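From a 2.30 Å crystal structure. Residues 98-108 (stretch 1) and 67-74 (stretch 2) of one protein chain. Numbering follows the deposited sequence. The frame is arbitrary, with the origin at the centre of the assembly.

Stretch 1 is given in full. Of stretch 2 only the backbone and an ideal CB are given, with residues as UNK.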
ATOM      1  N   ASN A  98     -12.594 -11.099 -10.574  1.00 23.02           N
ATOM      2  CA  ASN A  98     -13.325 -10.884 -11.811  1.00 19.67           C
ATOM      3  C   ASN A  98     -12.780 -11.658 -13.004  1.00 19.61           C
ATOM      4  O   ASN A  98     -13.435 -11.751 -14.021  1.00 25.65           O
ATOM      5  CB  ASN A  98     -13.377  -9.397 -12.125  1.00 17.59           C
ATOM      6  CG  ASN A  98     -14.161  -8.622 -11.099  1.00 21.06           C
ATOM      7  OD1 ASN A  98     -13.602  -7.903 -10.278  1.00 28.15           O
ATOM      8  ND2 ASN A  98     -15.456  -8.778 -11.126  1.00 14.52           N
ATOM      9  N   GLY A  99     -11.580 -12.206 -12.880  1.00 19.59           N
ATOM     10  CA  GLY A  99     -10.983 -12.941 -13.977  1.00 21.86           C
ATOM     11  C   GLY A  99     -10.903 -12.120 -15.245  1.00 28.83           C
ATOM     12  O   GLY A  99     -10.523 -10.945 -15.236  1.00 32.86           O
ATOM     13  N   GLU A 100     -11.270 -12.751 -16.347  1.00 26.14           N
ATOM     14  CA  GLU A 100     -11.178 -12.147 -17.672  1.00 27.76           C
ATOM     15  C   GLU A 100     -12.138 -10.955 -17.906  1.00 25.45           C
ATOM     16  O   GLU A 100     -11.959 -10.180 -18.844  1.00 26.47           O
ATOM     17  CB  GLU A 100     -11.427 -13.235 -18.725  1.00 32.81           C
ATOM     18  CG  GLU A 100     -10.949 -12.874 -20.112  1.00 43.87           C
ATOM     19  CD  GLU A 100      -9.442 -12.970 -20.246  1.00 47.89           C
ATOM     20  OE1 GLU A 100      -8.833 -13.806 -19.547  1.00 44.72           O
ATOM     21  OE2 GLU A 100      -8.871 -12.207 -21.053  1.00 54.74           O
ATOM     22  N   ALA A 101     -13.163 -10.827 -17.068  1.00 19.96           N
ATOM     23  CA  ALA A 101     -14.076  -9.694 -17.140  1.00 23.48           C
ATOM     24  C   ALA A 101     -13.437  -8.426 -16.571  1.00 20.24           C
ATOM     25  O   ALA A 101     -13.995  -7.349 -16.693  1.00 25.28           O
ATOM     26  CB  ALA A 101     -15.378 -10.004 -16.408  1.00 21.11           C
ATOM     27  N   SER A 102     -12.276  -8.564 -15.943  1.00 20.61           N
ATOM     28  CA  SER A 102     -11.581  -7.422 -15.353  1.00 19.90           C
ATOM     29  C   SER A 102     -11.241  -6.396 -16.429  1.00 22.58           C
ATOM     30  O   SER A 102     -10.799  -6.755 -17.525  1.00 23.23           O
ATOM     31  CB  SER A 102     -10.270  -7.872 -14.694  1.00 15.34           C
ATOM     32  OG  SER A 102     -10.498  -8.733 -13.605  1.00 22.19           O
ATOM     33  N   THR A 103     -11.428  -5.122 -16.110  1.00 20.38           N
ATOM     34  CA  THR A 103     -10.930  -4.048 -16.963  1.00 26.79           C
ATOM     35  C   THR A 103     -10.086  -3.090 -16.151  1.00 25.83           C
ATOM     36  O   THR A 103     -10.153  -3.079 -14.917  1.00 24.43           O
ATOM     37  CB  THR A 103     -12.056  -3.232 -17.602  1.00 29.37           C
ATOM     38  OG1 THR A 103     -12.837  -2.637 -16.565  1.00 24.98           O
ATOM     39  CG2 THR A 103     -12.941  -4.119 -18.495  1.00 25.83           C
ATOM     40  N   LYS A 104      -9.305  -2.281 -16.858  1.00 23.82           N
ATOM     41  CA  LYS A 104      -8.492  -1.245 -16.240  1.00 23.29           C
ATOM     42  C   LYS A 104      -9.333  -0.386 -15.300  1.00 26.49           C
ATOM     43  O   LYS A 104      -8.968  -0.217 -14.139  1.00 34.81           O
ATOM     44  CB  LYS A 104      -7.823  -0.379 -17.321  1.00 31.15           C
ATOM     45  CG  LYS A 104      -6.960   0.780 -16.801  1.00 33.41           C
ATOM     46  CD  LYS A 104      -6.324   1.577 -17.944  1.00 34.93           C
ATOM     47  CE  LYS A 104      -5.381   2.661 -17.413  1.00 37.19           C
ATOM     48  NZ  LYS A 104      -4.885   3.615 -18.460  1.00 38.86           N
HETATM   49  N   MSE A 105     -10.458   0.144 -15.785  1.00 24.36           N
HETATM   50  CA  MSE A 105     -11.270   1.067 -14.975  1.00 31.64           C
HETATM   51  C   MSE A 105     -11.857   0.391 -13.756  1.00 29.70           C
HETATM   52  O   MSE A 105     -11.973   1.013 -12.699  1.00 31.33           O
HETATM   53  CB  MSE A 105     -12.446   1.659 -15.748  1.00 38.82           C
HETATM   54  CG  MSE A 105     -12.204   1.982 -17.199  1.00 49.12           C
HETATM   55 SE   MSE A 105     -13.888   2.539 -17.993  1.00287.14          SE
HETATM   56  CE  MSE A 105     -14.256   3.998 -16.759  1.00 60.09           C
ATOM     57  N   GLY A 106     -12.277  -0.861 -13.915  1.00 18.50           N
ATOM     58  CA  GLY A 106     -12.825  -1.606 -12.795  1.00 20.01           C
ATOM     59  C   GLY A 106     -11.771  -1.787 -11.720  1.00 23.27           C
ATOM     60  O   GLY A 106     -12.003  -1.544 -10.537  1.00 27.07           O
HETATM   61  N   MSE A 107     -10.590  -2.211 -12.141  1.00 19.63           N
HETATM   62  CA  MSE A 107      -9.486  -2.377 -11.215  1.00 23.00           C
HETATM   63  C   MSE A 107      -9.122  -1.048 -10.540  1.00 22.04           C
HETATM   64  O   MSE A 107      -9.067  -0.963  -9.325  1.00 21.07           O
HETATM   65  CB  MSE A 107      -8.282  -2.928 -11.956  1.00 21.83           C
HETATM   66  CG  MSE A 107      -7.148  -3.326 -11.047  1.00 26.17           C
HETATM   67 SE   MSE A 107      -5.475  -3.455 -12.049  1.00 43.42          SE
HETATM   68  CE  MSE A 107      -5.243  -1.593 -12.552  1.00 21.34           C
ATOM     69  N   ASN A 108      -8.865  -0.024 -11.346  1.00 20.82           N
ATOM     70  CA  ASN A 108      -8.573   1.312 -10.844  1.00 24.72           C
ATOM     71  C   ASN A 108      -9.591   1.768  -9.797  1.00 29.45           C
ATOM     72  O   ASN A 108      -9.227   2.171  -8.692  1.00 24.01           O
ATOM     73  CB  ASN A 108      -8.555   2.314 -12.001  1.00 26.04           C
ATOM     74  CG  ASN A 108      -7.262   2.281 -12.788  1.00 30.01           C
ATOM     75  OD1 ASN A 108      -6.345   1.509 -12.480  1.00 23.72           O
ATOM     76  ND2 ASN A 108      -7.174   3.135 -13.815  1.00 27.22           N
ATOM     77  N   UNK A  67      -2.621 -15.897 -13.514  1.00 33.87           N
ATOM     78  CA  UNK A  67      -3.705 -14.955 -13.251  1.00 34.29           C
ATOM     79  C   UNK A  67      -4.142 -14.286 -14.554  1.00 35.09           C
ATOM     80  O   UNK A  67      -3.375 -13.529 -15.156  1.00 32.48           O
ATOM     81  CB  UNK A  67      -3.272 -13.904 -12.227  1.00 34.29           C
ATOM     82  N   UNK A  68      -5.376 -14.576 -15.010  1.00 36.38           N
ATOM     83  CA  UNK A  68      -5.874 -13.896 -16.212  1.00 27.32           C
ATOM     84  C   UNK A  68      -5.887 -12.377 -16.001  1.00 27.07           C
ATOM     85  O   UNK A  68      -6.164 -11.928 -14.890  1.00 26.73           O
ATOM     86  CB  UNK A  68      -7.276 -14.394 -16.568  1.00 27.32           C
ATOM     87  N   UNK A  69      -5.568 -11.613 -17.045  1.00 21.68           N
ATOM     88  CA  UNK A  69      -5.522 -10.158 -16.971  1.00 26.39           C
ATOM     89  C   UNK A  69      -4.495  -9.615 -15.954  1.00 28.60           C
ATOM     90  O   UNK A  69      -4.635  -8.494 -15.484  1.00 20.70           O
ATOM     91  CB  UNK A  69      -6.915  -9.633 -16.616  1.00 26.39           C
ATOM     92  N   UNK A  70      -3.471 -10.397 -15.623  1.00 27.38           N
ATOM     93  CA  UNK A  70      -2.428  -9.932 -14.712  1.00 22.86           C
ATOM     94  C   UNK A  70      -1.770  -8.654 -15.236  1.00 25.81           C
ATOM     95  O   UNK A  70      -1.353  -7.809 -14.457  1.00 26.96           O
ATOM     96  CB  UNK A  70      -1.374 -11.023 -14.510  1.00 22.86           C
ATOM     97  N   UNK A  71      -1.704  -8.505 -16.558  1.00 23.37           N
ATOM     98  CA  UNK A  71      -1.038  -7.354 -17.170  1.00 21.00           C
ATOM     99  C   UNK A  71      -1.707  -6.025 -16.823  1.00 27.47           C
ATOM    100  O   UNK A  71      -1.108  -4.965 -16.962  1.00 29.15           O
ATOM    101  CB  UNK A  71      -1.004  -7.525 -18.690  1.00 21.00           C
ATOM    102  N   UNK A  72      -2.959  -6.074 -16.386  1.00 29.23           N
ATOM    103  CA  UNK A  72      -3.637  -4.850 -15.986  1.00 24.80           C
ATOM    104  C   UNK A  72      -2.949  -4.308 -14.748  1.00 20.85           C
ATOM    105  O   UNK A  72      -2.678  -3.117 -14.646  1.00 23.34           O
ATOM    106  CB  UNK A  72      -5.125  -5.093 -15.728  1.00 24.80           C
ATOM    107  N   UNK A  73      -2.670  -5.195 -13.801  1.00 19.70           N
ATOM    108  CA  UNK A  73      -1.947  -4.809 -12.586  1.00 20.68           C
ATOM    109  C   UNK A  73      -0.532  -4.315 -12.907  1.00 24.52           C
ATOM    110  O   UNK A  73      -0.104  -3.276 -12.420  1.00 28.37           O
ATOM    111  CB  UNK A  73      -1.880  -5.990 -11.615  1.00 20.68           C
ATOM    112  N   UNK A  74       0.197  -5.063 -13.727  1.00 22.72           N
ATOM    113  CA  UNK A  74       1.527  -4.628 -14.132  1.00 21.94           C
ATOM    114  C   UNK A  74       1.533  -3.238 -14.794  1.00 23.57           C
ATOM    115  O   UNK A  74       2.344  -2.376 -14.443  1.00 25.98           O
ATOM    116  CB  UNK A  74       2.127  -5.657 -15.092  1.00 21.94           C
TER

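Position 67 lies off the contact. Its CA-to-CB bond points sideways, and the ideal CB has nothing of stretch 1 within 5.5 Å. Phi/psi of -114/113 is extended and widely tolerated, so stretch 1 sets little preference. The deposited residue is Leu67. Its side chain ends nearer to stretch 1 than it begins but makes no contact. Its O accepts from the backbone N of 70 at 3.2 Å, closing a type II turn.

Position 68 is the second residue of that turn. Phi/psi is -59/143, a pair that proline satisfies readily. The CB points toward stretch 1, 3.4 Å from Glu100 OE1 and 4.5 Å from Gly99 C. A small or compact residue would suit, and a polar one could use the carboxylate; an acidic one would be repelled. The residue is Pro68. Its ring fixes phi for the turn. Pro68 CB packs 3.6 Å from Glu100 OE1 and 4.4 Å from Gly99 C.

Position 69 is the third turn residue, with positive phi (61/24). Glycine is the easy choice there, and asparagine is often tolerated. The CB, however, points toward stretch 1, 4.1 Å from Gly99 O and 4.2 Å from Ser102 CB. Beyond it lie the carbonyls of Glu100 and Ser102 and the Glu100 carboxylate. This surface is rich in acceptors, so a long donor such as lysine or arginine would gain most. The residue is Lys69. Its chain passes Gly99, with CG 3.8 Å from Gly99 O. Lys69 NZ then donates to Glu100 O and to Ser102 O, each at 2.9 Å. One ammonium group thus ties together two carbonyls, one from the 3-10 segment and one from the loop after it. Lys69 NZ also lies 4.2 Å from Glu100 OE2, opposite charges near each other but beyond a salt bridge.

Position 70 is out of reach of stretch 1, which does not select among residues. The residue is Ser70, whose OG is hydrogen-bonded elsewhere in the structure.

Position 71 is helical, and its CB points sideways into open space as far as stretch 1 is concerned. Many helix-compatible residues would fit. The residue is Glu71, which makes no contact across the pair.

Position 72 points toward stretch 1. Its ideal CB is 4.0 Å from Met107 SE and 5.1 Å from Lys104 CA. A medium apolar chain, such as leucine, isoleucine or methionine, would suit. The residue is Leu72, with chi1 m and chi2 t. Its CD1 lies 3.9 Å from Ser102 CB and 3.8 Å from Thr103 C. Its CD2 lies 3.9 Å from Lys104 N, so the branches pack over the start of the helix.

Position 73 points sideways, with its CB 4.4 Å from Met107 SE. An apolar residue would suit this flank. The residue is Ile73, whose CG1 packs 4.1 Å from Met107 SE.

Position 74 points away, so stretch 1 imposes no choice. The residue is Val74, without contact here.

Stretch 2 67-74: LPKSELIV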
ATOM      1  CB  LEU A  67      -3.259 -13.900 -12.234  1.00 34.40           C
ATOM      2  CG  LEU A  67      -4.284 -12.878 -11.740  1.00 34.93           C
ATOM      3  CD1 LEU A  67      -5.291 -13.520 -10.802  1.00 28.60           C
ATOM      4  CD2 LEU A  67      -3.567 -11.738 -11.040  1.00 39.26           C
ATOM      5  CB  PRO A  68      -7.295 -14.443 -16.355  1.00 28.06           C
ATOM      6  CG  PRO A  68      -7.248 -15.788 -15.668  1.00 32.51           C
ATOM      7  CD  PRO A  68      -6.324 -15.588 -14.505  1.00 33.24           C
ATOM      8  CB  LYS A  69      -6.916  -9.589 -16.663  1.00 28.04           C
ATOM      9  CG  LYS A  69      -7.943  -9.750 -17.786  1.00 26.92           C
ATOM     10  CD  LYS A  69      -7.616  -8.893 -18.993  1.00 28.34           C
ATOM     11  CE  LYS A  69      -8.679  -9.010 -20.093  1.00 32.41           C
ATOM     12  NZ  LYS A  69      -9.959  -8.301 -19.786  1.00 30.11           N
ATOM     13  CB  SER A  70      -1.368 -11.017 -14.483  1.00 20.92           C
ATOM     14  OG  SER A  70      -0.771 -11.422 -15.709  1.00 24.82           O
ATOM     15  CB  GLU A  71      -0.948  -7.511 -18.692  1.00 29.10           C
ATOM     16  CG  GLU A  71      -2.282  -7.386 -19.437  1.00 32.95           C
ATOM     17  CD  GLU A  71      -3.093  -8.690 -19.497  1.00 34.29           C
ATOM     18  OE1 GLU A  71      -2.644  -9.735 -18.964  1.00 36.16           O
ATOM     19  OE2 GLU A  71      -4.193  -8.661 -20.084  1.00 31.13           O
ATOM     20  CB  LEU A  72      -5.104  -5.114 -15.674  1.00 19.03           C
ATOM     21  CG  LEU A  72      -6.038  -5.453 -16.821  1.00 21.62           C
ATOM     22  CD1 LEU A  72      -7.397  -5.817 -16.243  1.00 18.52           C
ATOM     23  CD2 LEU A  72      -6.138  -4.270 -17.781  1.00 23.10           C
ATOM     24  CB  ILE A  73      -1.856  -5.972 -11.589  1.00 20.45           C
ATOM     25  CG1 ILE A  73      -3.175  -6.758 -11.565  1.00 22.64           C
ATOM     26  CG2 ILE A  73      -1.475  -5.465 -10.199  1.00 10.38           C
ATOM     27  CD1 ILE A  73      -3.192  -7.917 -10.559  1.00 17.44           C
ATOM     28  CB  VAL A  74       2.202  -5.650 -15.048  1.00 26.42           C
ATOM     29  CG1 VAL A  74       3.502  -5.084 -15.585  1.00 24.02           C
ATOM     30  CG2 VAL A  74       2.440  -6.967 -14.290  1.00 22.22           C
TER
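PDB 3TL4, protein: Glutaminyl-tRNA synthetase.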